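Local coordinates for aminoacyl carrier protein (Agrobacterium tumefaciens, PDB 4H2W) that carries alanine, glycine or serine as a thioester on its 4'-phosphopantetheine arm after loading by a partner ligase, at residues R26-K31 with V59-G64. Sequence-based numbering, arbitrary orientation.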
ATOM      1  N   ARG C  26      30.193  29.482  19.641  1.00 49.66           N
ATOM      2  CA  ARG C  26      29.357  30.552  19.107  1.00 42.17           C
ATOM      3  C   ARG C  26      29.288  30.552  17.581  1.00 45.56           C
ATOM      4  O   ARG C  26      28.251  30.884  16.998  1.00 50.04           O
ATOM      5  CB  ARG C  26      29.844  31.905  19.628  1.00 52.16           C
ATOM      6  CG  ARG C  26      29.643  32.069  21.124  1.00 50.99           C
ATOM      7  CD  ARG C  26      30.172  33.396  21.639  1.00 59.83           C
ATOM      8  NE  ARG C  26      29.578  33.712  22.934  1.00 51.21           N
ATOM      9  CZ  ARG C  26      28.454  34.406  23.079  1.00 49.54           C
ATOM     10  NH1 ARG C  26      27.820  34.868  22.007  1.00 46.11           N
ATOM     11  NH2 ARG C  26      27.967  34.643  24.291  1.00 56.01           N
ATOM     12  N   GLU C  27      30.392  30.185  16.938  1.00 49.14           N
ATOM     13  CA  GLU C  27      30.433  30.108  15.480  1.00 50.42           C
ATOM     14  C   GLU C  27      29.547  28.969  14.972  1.00 53.33           C
ATOM     15  O   GLU C  27      28.824  29.123  13.987  1.00 55.48           O
ATOM     16  CB  GLU C  27      31.873  29.926  14.983  1.00 45.49           C
ATOM     17  CG  GLU C  27      31.996  29.671  13.478  1.00 47.75           C
ATOM     18  CD  GLU C  27      31.391  30.775  12.616  1.00 55.48           C
ATOM     19  OE1 GLU C  27      31.477  31.968  12.999  1.00 54.88           O
ATOM     20  OE2 GLU C  27      30.831  30.442  11.544  1.00 54.64           O
ATOM     21  N   ILE C  28      29.613  27.830  15.654  1.00 54.41           N
ATOM     22  CA  ILE C  28      28.794  26.671  15.312  1.00 58.96           C
ATOM     23  C   ILE C  28      27.311  26.975  15.479  1.00 59.18           C
ATOM     24  O   ILE C  28      26.483  26.561  14.665  1.00 62.63           O
ATOM     25  CB  ILE C  28      29.154  25.482  16.190  1.00 50.20           C
ATOM     26  CG1 ILE C  28      30.650  25.197  16.090  1.00 54.49           C
ATOM     27  CG2 ILE C  28      28.344  24.270  15.790  1.00 58.44           C
ATOM     28  CD1 ILE C  28      31.185  24.382  17.238  1.00 53.05           C
ATOM     29  N   LEU C  29      26.982  27.709  16.536  1.00 58.54           N
ATOM     30  CA  LEU C  29      25.610  28.130  16.775  1.00 56.12           C
ATOM     31  C   LEU C  29      25.139  29.039  15.646  1.00 61.92           C
ATOM     32  O   LEU C  29      23.945  29.127  15.353  1.00 59.50           O
ATOM     33  CB  LEU C  29      25.504  28.842  18.123  1.00 54.85           C
ATOM     34  CG  LEU C  29      24.100  29.236  18.578  1.00 63.22           C
ATOM     35  CD1 LEU C  29      23.174  28.020  18.586  1.00 58.36           C
ATOM     36  CD2 LEU C  29      24.159  29.883  19.952  1.00 56.24           C
ATOM     37  N   ALA C  30      26.087  29.723  15.013  1.00 58.25           N
ATOM     38  CA  ALA C  30      25.790  30.474  13.803  1.00 56.46           C
ATOM     39  C   ALA C  30      25.754  29.518  12.606  1.00 46.35           C
ATOM     40  O   ALA C  30      24.926  29.668  11.706  1.00 49.31           O
ATOM     41  CB  ALA C  30      26.821  31.571  13.593  1.00 64.10           C
ATOM     42  N   LYS C  31      26.651  28.534  12.608  1.00 58.12           N
ATOM     43  CA  LYS C  31      26.702  27.523  11.549  1.00 58.29           C
ATOM     44  C   LYS C  31      25.411  26.696  11.472  1.00 71.29           C
ATOM     45  O   LYS C  31      24.911  26.418  10.382  1.00 71.21           O
ATOM     46  CB  LYS C  31      27.909  26.585  11.739  1.00 59.64           C
ATOM     47  CG  LYS C  31      29.219  27.033  11.070  1.00 55.16           C
ATOM     48  CD  LYS C  31      30.423  26.219  11.578  1.00 55.94           C
ATOM     49  CE  LYS C  31      31.690  26.505  10.772  1.00 42.38           C
ATOM     50  NZ  LYS C  31      32.977  26.319  11.523  1.00 39.46           N
ATOM     51  N   VAL C  59      19.809  19.510  17.309  1.00 44.21           N
ATOM     52  CA  VAL C  59      20.481  18.272  16.970  1.00 48.58           C
ATOM     53  C   VAL C  59      21.551  18.516  15.902  1.00 46.11           C
ATOM     54  O   VAL C  59      22.615  17.905  15.935  1.00 42.76           O
ATOM     55  CB  VAL C  59      19.470  17.203  16.539  1.00 51.29           C
ATOM     56  CG1 VAL C  59      20.184  15.972  16.062  1.00 52.72           C
ATOM     57  CG2 VAL C  59      18.556  16.864  17.710  1.00 44.28           C
ATOM     58  N   GLN C  60      21.267  19.419  14.967  1.00 53.32           N
ATOM     59  CA  GLN C  60      22.278  19.862  14.012  1.00 57.02           C
ATOM     60  C   GLN C  60      23.407  20.571  14.758  1.00 60.05           C
ATOM     61  O   GLN C  60      24.583  20.283  14.538  1.00 56.93           O
ATOM     62  CB  GLN C  60      21.669  20.796  12.960  1.00 59.10           C
ATOM     63  CG  GLN C  60      20.752  20.099  11.965  1.00 54.50           C
ATOM     64  CD  GLN C  60      21.471  19.024  11.176  1.00 65.30           C
ATOM     65  OE1 GLN C  60      22.358  19.318  10.374  1.00 65.81           O
ATOM     66  NE2 GLN C  60      21.098  17.767  11.405  1.00 64.18           N
ATOM     67  N   LEU C  61      23.032  21.496  15.639  1.00 53.17           N
ATOM     68  CA  LEU C  61      23.987  22.207  16.486  1.00 51.59           C
ATOM     69  C   LEU C  61      24.880  21.237  17.237  1.00 51.05           C
ATOM     70  O   LEU C  61      26.097  21.398  17.272  1.00 51.75           O
ATOM     71  CB  LEU C  61      23.254  23.092  17.493  1.00 50.24           C
ATOM     72  CG  LEU C  61      24.121  23.626  18.635  1.00 49.44           C
ATOM     73  CD1 LEU C  61      25.157  24.601  18.097  1.00 52.57           C
ATOM     74  CD2 LEU C  61      23.264  24.283  19.710  1.00 42.64           C
ATOM     75  N   MET C  62      24.257  20.231  17.839  1.00 48.26           N
ATOM     76  CA  MET C  62      24.972  19.179  18.547  1.00 42.07           C
ATOM     77  C   MET C  62      25.954  18.471  17.615  1.00 52.83           C
ATOM     78  O   MET C  62      27.056  18.104  18.027  1.00 51.17           O
ATOM     79  CB  MET C  62      23.971  18.188  19.148  1.00 44.92           C
ATOM     80  CG  MET C  62      24.575  16.957  19.801  1.00 49.30           C
ATOM     81  SD  MET C  62      24.936  15.635  18.629  1.00 55.81           S
ATOM     82  CE  MET C  62      25.460  14.354  19.741  1.00 38.38           C
ATOM     83  N   LEU C  63      25.545  18.275  16.363  1.00 46.68           N
ATOM     84  CA  LEU C  63      26.411  17.637  15.368  1.00 60.07           C
ATOM     85  C   LEU C  63      27.544  18.581  14.957  1.00 52.82           C
ATOM     86  O   LEU C  63      28.638  18.141  14.604  1.00 55.52           O
ATOM     87  CB  LEU C  63      25.607  17.194  14.139  1.00 52.19           C
ATOM     88  CG  LEU C  63      24.614  16.041  14.330  1.00 57.12           C
ATOM     89  CD1 LEU C  63      23.834  15.759  13.046  1.00 52.19           C
ATOM     90  CD2 LEU C  63      25.323  14.789  14.822  1.00 41.78           C
ATOM     91  N   GLY C  64      27.272  19.879  15.005  1.00 56.71           N
ATOM     92  CA  GLY C  64      28.284  20.881  14.728  1.00 63.19           C
ATOM     93  C   GLY C  64      29.336  20.949  15.821  1.00 65.38           C
ATOM     94  O   GLY C  64      30.530  21.048  15.529  1.00 64.85           O
TER
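The CG2 methyl of Ile-28 rests directly on the backbone of Gly-64, 3.5 Å from the Gly-64 C atom and 3.6 Å from its CA. Because Gly-64 has no side chain, this methyl reaches the main chain of helix 55-68 itself. CG2 stands anti to the backbone N of Ile-28, with CG1 anti to the carbonyl carbon (chi1 -55°), and the CD1 at the end of that second branch lies 3.8 Å from Gly-64 O. Ile-28 CG2 also meets Leu-61 CD1 at 3.9 Å.

Leu-61 answers from the opposite helix: its CD1 lies against the backbone of segment 26-31, 3.8 Å from Leu-29 CA, while CD2 touches Leu-29 CD1 at 3.9 Å. In both leucines CG is anti to the backbone N, which swings the methyl ends toward the other helix although the CB bonds do not point there; the side chains cross at a slant. The side chains that meet are all apolar, and the four touching residues are buried. The short helical segments are inclined at 136°, their axes 8.9 Å apart at closest approach.

Further along helix 55-68, Ile-65 and Ala-68 also pack on Ile-28. Ser-55, the predicted pantetheine attachment site, begins this helix, its side chain about 11 Å from that of Leu-61. Near the centre of the chain the contact joins helices 21-32 and 55-68; helix 86-94 covers the leucines, with Ile-86 on Leu-29 and Ile-89 on Leu-61, so the three helices share one apolar core of the carrier-protein bundle.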